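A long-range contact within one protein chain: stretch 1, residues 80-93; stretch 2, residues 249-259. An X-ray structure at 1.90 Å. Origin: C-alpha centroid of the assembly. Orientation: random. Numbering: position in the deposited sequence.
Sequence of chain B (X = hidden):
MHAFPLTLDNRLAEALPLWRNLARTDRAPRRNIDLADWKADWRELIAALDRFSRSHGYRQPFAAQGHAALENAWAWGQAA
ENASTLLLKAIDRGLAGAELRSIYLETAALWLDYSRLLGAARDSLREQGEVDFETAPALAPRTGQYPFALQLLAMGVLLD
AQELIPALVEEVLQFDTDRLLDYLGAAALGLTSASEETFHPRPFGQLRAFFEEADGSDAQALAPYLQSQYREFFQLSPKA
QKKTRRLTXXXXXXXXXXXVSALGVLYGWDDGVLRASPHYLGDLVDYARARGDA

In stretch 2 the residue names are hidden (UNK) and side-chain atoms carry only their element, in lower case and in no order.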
# COMPACT_ATOMS: atom_id res chain seq x y z
N ALA B 80 0.59 -0.19 14.16
CA ALA B 80 1.49 -0.50 15.29
C ALA B 80 2.45 -1.64 14.92
O ALA B 80 3.65 -1.58 15.23
CB ALA B 80 0.65 -0.87 16.54
N GLU B 81 1.95 -2.66 14.24
CA GLU B 81 2.85 -3.74 13.74
C GLU B 81 3.89 -3.21 12.76
O GLU B 81 5.04 -3.60 12.79
CB GLU B 81 2.05 -4.88 13.05
CG GLU B 81 1.12 -5.68 13.98
CD GLU B 81 0.54 -6.96 13.33
OE1 GLU B 81 1.01 -7.39 12.25
OE2 GLU B 81 -0.41 -7.51 13.91
N ASN B 82 3.46 -2.34 11.85
CA ASN B 82 4.39 -1.76 10.87
C ASN B 82 5.47 -0.93 11.54
O ASN B 82 6.64 -0.90 11.09
CB ASN B 82 3.63 -0.88 9.86
CG ASN B 82 2.66 -1.67 8.97
OD1 ASN B 82 2.73 -2.91 8.80
ND2 ASN B 82 1.72 -0.93 8.38
N ALA B 83 5.10 -0.22 12.61
CA ALA B 83 6.10 0.51 13.40
C ALA B 83 7.05 -0.44 14.11
O ALA B 83 8.24 -0.16 14.19
CB ALA B 83 5.45 1.49 14.42
N SER B 84 6.55 -1.55 14.63
CA SER B 84 7.47 -2.59 15.17
C SER B 84 8.46 -3.14 14.10
O SER B 84 9.61 -3.39 14.41
CB SER B 84 6.66 -3.75 15.79
OG SER B 84 6.14 -3.35 17.06
N THR B 85 7.97 -3.37 12.88
CA THR B 85 8.83 -3.86 11.79
C THR B 85 9.82 -2.79 11.41
O THR B 85 10.99 -3.07 11.22
CB THR B 85 8.01 -4.38 10.59
OG1 THR B 85 6.99 -5.26 11.08
CG2 THR B 85 8.89 -5.12 9.62
N LEU B 86 9.38 -1.54 11.37
CA LEU B 86 10.32 -0.44 11.12
C LEU B 86 11.44 -0.46 12.14
O LEU B 86 12.62 -0.32 11.79
CB LEU B 86 9.58 0.92 11.16
CG LEU B 86 10.40 2.05 10.51
CD1 LEU B 86 10.41 1.99 8.99
CD2 LEU B 86 9.88 3.43 10.99
N LEU B 87 11.08 -0.63 13.42
CA LEU B 87 12.10 -0.67 14.48
C LEU B 87 13.10 -1.80 14.22
O LEU B 87 14.31 -1.60 14.25
CB LEU B 87 11.43 -0.81 15.87
CG LEU B 87 12.43 -0.89 17.06
CD1 LEU B 87 13.36 0.26 17.07
CD2 LEU B 87 11.61 -0.93 18.35
N LEU B 88 12.58 -2.99 13.94
CA LEU B 88 13.42 -4.13 13.61
C LEU B 88 14.36 -3.84 12.44
O LEU B 88 15.56 -4.10 12.53
CB LEU B 88 12.53 -5.37 13.35
CG LEU B 88 13.33 -6.62 12.98
CD1 LEU B 88 14.26 -7.06 14.13
CD2 LEU B 88 12.39 -7.71 12.54
N LYS B 89 13.84 -3.32 11.34
CA LYS B 89 14.70 -2.98 10.21
C LYS B 89 15.80 -1.97 10.61
O LYS B 89 16.94 -2.05 10.13
CB LYS B 89 13.83 -2.39 9.10
CG LYS B 89 12.88 -3.44 8.52
CD LYS B 89 13.65 -4.42 7.62
CE LYS B 89 12.79 -5.66 7.39
NZ LYS B 89 13.60 -6.64 6.59
N ALA B 90 15.44 -1.01 11.46
CA ALA B 90 16.42 -0.01 11.91
C ALA B 90 17.54 -0.66 12.76
O ALA B 90 18.71 -0.30 12.66
CB ALA B 90 15.70 1.07 12.69
N ILE B 91 17.19 -1.62 13.60
CA ILE B 91 18.19 -2.42 14.33
C ILE B 91 19.14 -3.16 13.36
O ILE B 91 20.40 -3.05 13.46
CB ILE B 91 17.52 -3.48 15.30
CG1 ILE B 91 16.61 -2.76 16.32
CG2 ILE B 91 18.68 -4.28 16.04
CD1 ILE B 91 15.70 -3.70 17.11
N ASP B 92 18.56 -3.89 12.40
CA ASP B 92 19.38 -4.55 11.34
C ASP B 92 20.37 -3.58 10.67
O ASP B 92 21.54 -3.92 10.43
CB ASP B 92 18.47 -5.10 10.24
CG ASP B 92 17.80 -6.42 10.60
OD1 ASP B 92 18.08 -7.00 11.66
OD2 ASP B 92 16.92 -6.85 9.78
N ARG B 93 19.89 -2.37 10.39
CA ARG B 93 20.64 -1.40 9.59
C ARG B 93 21.82 -0.81 10.34
O ARG B 93 22.71 -0.21 9.72
CB ARG B 93 19.72 -0.26 9.11
CG ARG B 93 20.43 0.75 8.18
CD ARG B 93 20.94 0.08 6.91
NE ARG B 93 21.70 1.01 6.05
CZ ARG B 93 22.95 1.39 6.27
NH1 ARG B 93 23.63 0.90 7.31
NH2 ARG B 93 23.53 2.26 5.42
N UNK B 249 9.58 -14.57 14.74
CA UNK B 249 8.83 -13.30 14.67
C UNK B 249 9.52 -12.41 13.66
O UNK B 249 10.25 -11.49 14.04
N UNK B 250 9.31 -12.68 12.35
CA UNK B 250 10.02 -11.89 11.34
C UNK B 250 9.55 -10.43 11.30
O UNK B 250 10.23 -9.60 10.71
c UNK B 250 8.31 -13.21 10.30
c UNK B 250 8.45 -13.71 11.73
c UNK B 250 9.65 -12.59 10.03
N UNK B 251 8.41 -10.12 11.92
CA UNK B 251 7.91 -8.73 11.91
C UNK B 251 8.39 -7.87 13.09
O UNK B 251 8.17 -6.64 13.07
c UNK B 251 5.82 -9.22 10.53
c UNK B 251 6.35 -8.68 11.83
c UNK B 251 5.50 -10.59 10.38
o UNK B 251 4.38 -10.61 6.87
c UNK B 251 5.15 -8.83 8.22
c UNK B 251 5.03 -11.09 9.14
c UNK B 251 4.86 -10.19 8.08
c UNK B 251 5.65 -8.36 9.44
N UNK B 252 8.99 -8.47 14.13
CA UNK B 252 9.38 -7.67 15.30
C UNK B 252 10.70 -8.11 15.95
O UNK B 252 11.38 -7.30 16.56
c UNK B 252 8.28 -7.67 16.36
N UNK B 253 11.03 -9.38 15.81
CA UNK B 253 12.09 -10.00 16.66
C UNK B 253 13.28 -10.43 15.79
O UNK B 253 14.45 -10.05 16.04
c UNK B 253 12.88 -15.36 19.69
c UNK B 253 12.22 -12.13 18.19
c UNK B 253 10.75 -15.60 18.57
c UNK B 253 13.44 -11.92 18.77
c UNK B 253 11.39 -11.16 17.40
c UNK B 253 12.91 -14.04 19.25
n UNK B 253 13.86 -13.07 19.42
c UNK B 253 11.78 -16.11 19.35
c UNK B 253 10.77 -14.28 18.12
c UNK B 253 11.87 -13.47 18.47
N UNK B 254 12.97 -11.20 14.75
CA UNK B 254 13.94 -11.58 13.71
C UNK B 254 15.17 -12.30 14.24
O UNK B 254 15.08 -13.29 14.98
N UNK B 255 16.33 -11.76 13.88
CA UNK B 255 17.65 -12.33 14.17
C UNK B 255 18.07 -12.19 15.64
O UNK B 255 18.95 -12.90 16.12
c UNK B 255 20.21 -13.88 11.65
c UNK B 255 22.98 -13.74 12.22
c UNK B 255 22.08 -12.86 12.81
c UNK B 255 22.49 -14.67 11.34
n UNK B 255 22.28 -11.84 13.72
c UNK B 255 21.12 -14.75 11.05
c UNK B 255 21.07 -11.27 14.01
c UNK B 255 20.70 -12.92 12.55
c UNK B 255 18.63 -11.55 13.30
c UNK B 255 20.08 -11.90 13.32
N UNK B 256 17.45 -11.26 16.36
CA UNK B 256 18.05 -10.72 17.58
C UNK B 256 17.63 -11.38 18.87
O UNK B 256 16.46 -11.50 19.16
c UNK B 256 20.89 -8.81 16.76
c UNK B 256 22.15 -7.93 14.86
c UNK B 256 19.78 -7.82 14.83
c UNK B 256 17.63 -8.03 15.38
n UNK B 256 18.50 -7.60 14.41
c UNK B 256 18.33 -8.55 16.43
c UNK B 256 22.10 -8.55 16.13
c UNK B 256 17.77 -9.20 17.65
c UNK B 256 20.99 -7.56 14.20
c UNK B 256 19.71 -8.44 16.10
N UNK B 257 18.63 -11.78 19.66
CA UNK B 257 18.38 -12.23 21.02
C UNK B 257 18.11 -11.03 21.92
O UNK B 257 18.92 -10.70 22.78
c UNK B 257 19.61 -13.03 21.56
N UNK B 258 16.95 -10.42 21.73
CA UNK B 258 16.53 -9.21 22.46
C UNK B 258 16.33 -9.50 23.92
O UNK B 258 16.58 -8.64 24.76
c UNK B 258 15.14 -8.81 21.93
c UNK B 258 14.07 -7.11 18.34
c UNK B 258 15.24 -8.30 20.58
se UNK B 258 13.44 -7.73 20.04
N UNK B 259 15.85 -10.72 24.21
CA UNK B 259 15.63 -11.11 25.59
C UNK B 259 16.95 -11.20 26.39
O UNK B 259 17.05 -10.64 27.48
o UNK B 259 15.47 -15.05 23.39
c UNK B 259 15.41 -13.79 25.42
o UNK B 259 16.68 -13.23 23.49
c UNK B 259 15.85 -14.02 24.00
c UNK B 259 14.78 -12.39 25.71
O HOH W 1 16.38 -9.36 12.09

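Position 249 has no side-chain atoms and touches nothing on stretch 1: G249. Its O accepts from N of 253 (2.9 Å) and N of 254 (2.8 Å), so the loop folds back on itself.

Position 250 has three carbons closing a ring onto its own N, which defines proline, P250. The CA-to-CB bond points away from the helix; the contact is made by backbone, P250 O lying 3.4 Å from L88 CD2.

Position 251 has one carbon leading to a six-carbon ring that bears one oxygen: tyrosine, Y251. T85 OG1 sits at the ring edge, 3.6 Å from Y251 CB. The backbone comes closer still, with Y251 O 2.7 Å from T85 OG1 and 3.1 Å from T85 CA, the latter a CA-H...O contact.

Position 252 has a single carbon, hence A252. Its CB points away, yet lies 4.3 Å from S84 CB.

At 253, one carbon precedes fused five- and six-membered rings of eight carbons and one nitrogen, the indole of W253. Its CA-to-CB bond points away, and its backbone O approaches L88 CD1 at 3.6 Å.

Position 254 has no side-chain atoms: G254. Its phi of 57° favours glycine, and an ideal CB would stand a tight 3.3 Å from L88 CD2.

At 255, one carbon again precedes fused five- and six-membered rings of eight carbons and one nitrogen: W255. Its CB points toward the helix but the ring leads away, with no atom within 4.5 Å of stretch 1. A water links the stretches here, accepting from W255 N (3.0 Å) and donating to D92 OD1 (2.9 Å).

Position 256 has the same inventory, one carbon and fused rings of eight carbons and one nitrogen, so it is W256; its CA-to-CB bond points toward the helix. W256 NE1 donates to D92 OD1 at 2.8 Å, with an N-H...O angle of 158°. I91 CG2 lies over a face, 3.9 Å from the centroid of the five-membered ring and 17° off its normal, a CH-pi contact. L88 CD1 meets the edge, 3.7 Å from W256 CD1. A type II' turn spans W253 to W256.

Position 257 has one carbon and is out of reach: A257, at the N-cap position.

Position 258 is an unbranched chain of two carbons, selenium and one carbon: selenomethionine, M258. Its CE lies 4.0 Å from I91 CD1 and 4.2 Å from L88 CD1.

Position 259 has three carbons, the third carrying two oxygens, and is out of reach: E259.

The loop thus wraps around L88, whose methyls meet both backbone and side chains. Near T85 the approach is chiefly through backbone, with CA atoms of T85 and Y251 5.0 Å apart. Toward D92 the W255 and D92 CA atoms are 8.5 Å apart, and the W256 indole and a water span the wider gap. Together the stretches bury 472 Å².

Stretch 2 249-259: GPYAWGWWAME
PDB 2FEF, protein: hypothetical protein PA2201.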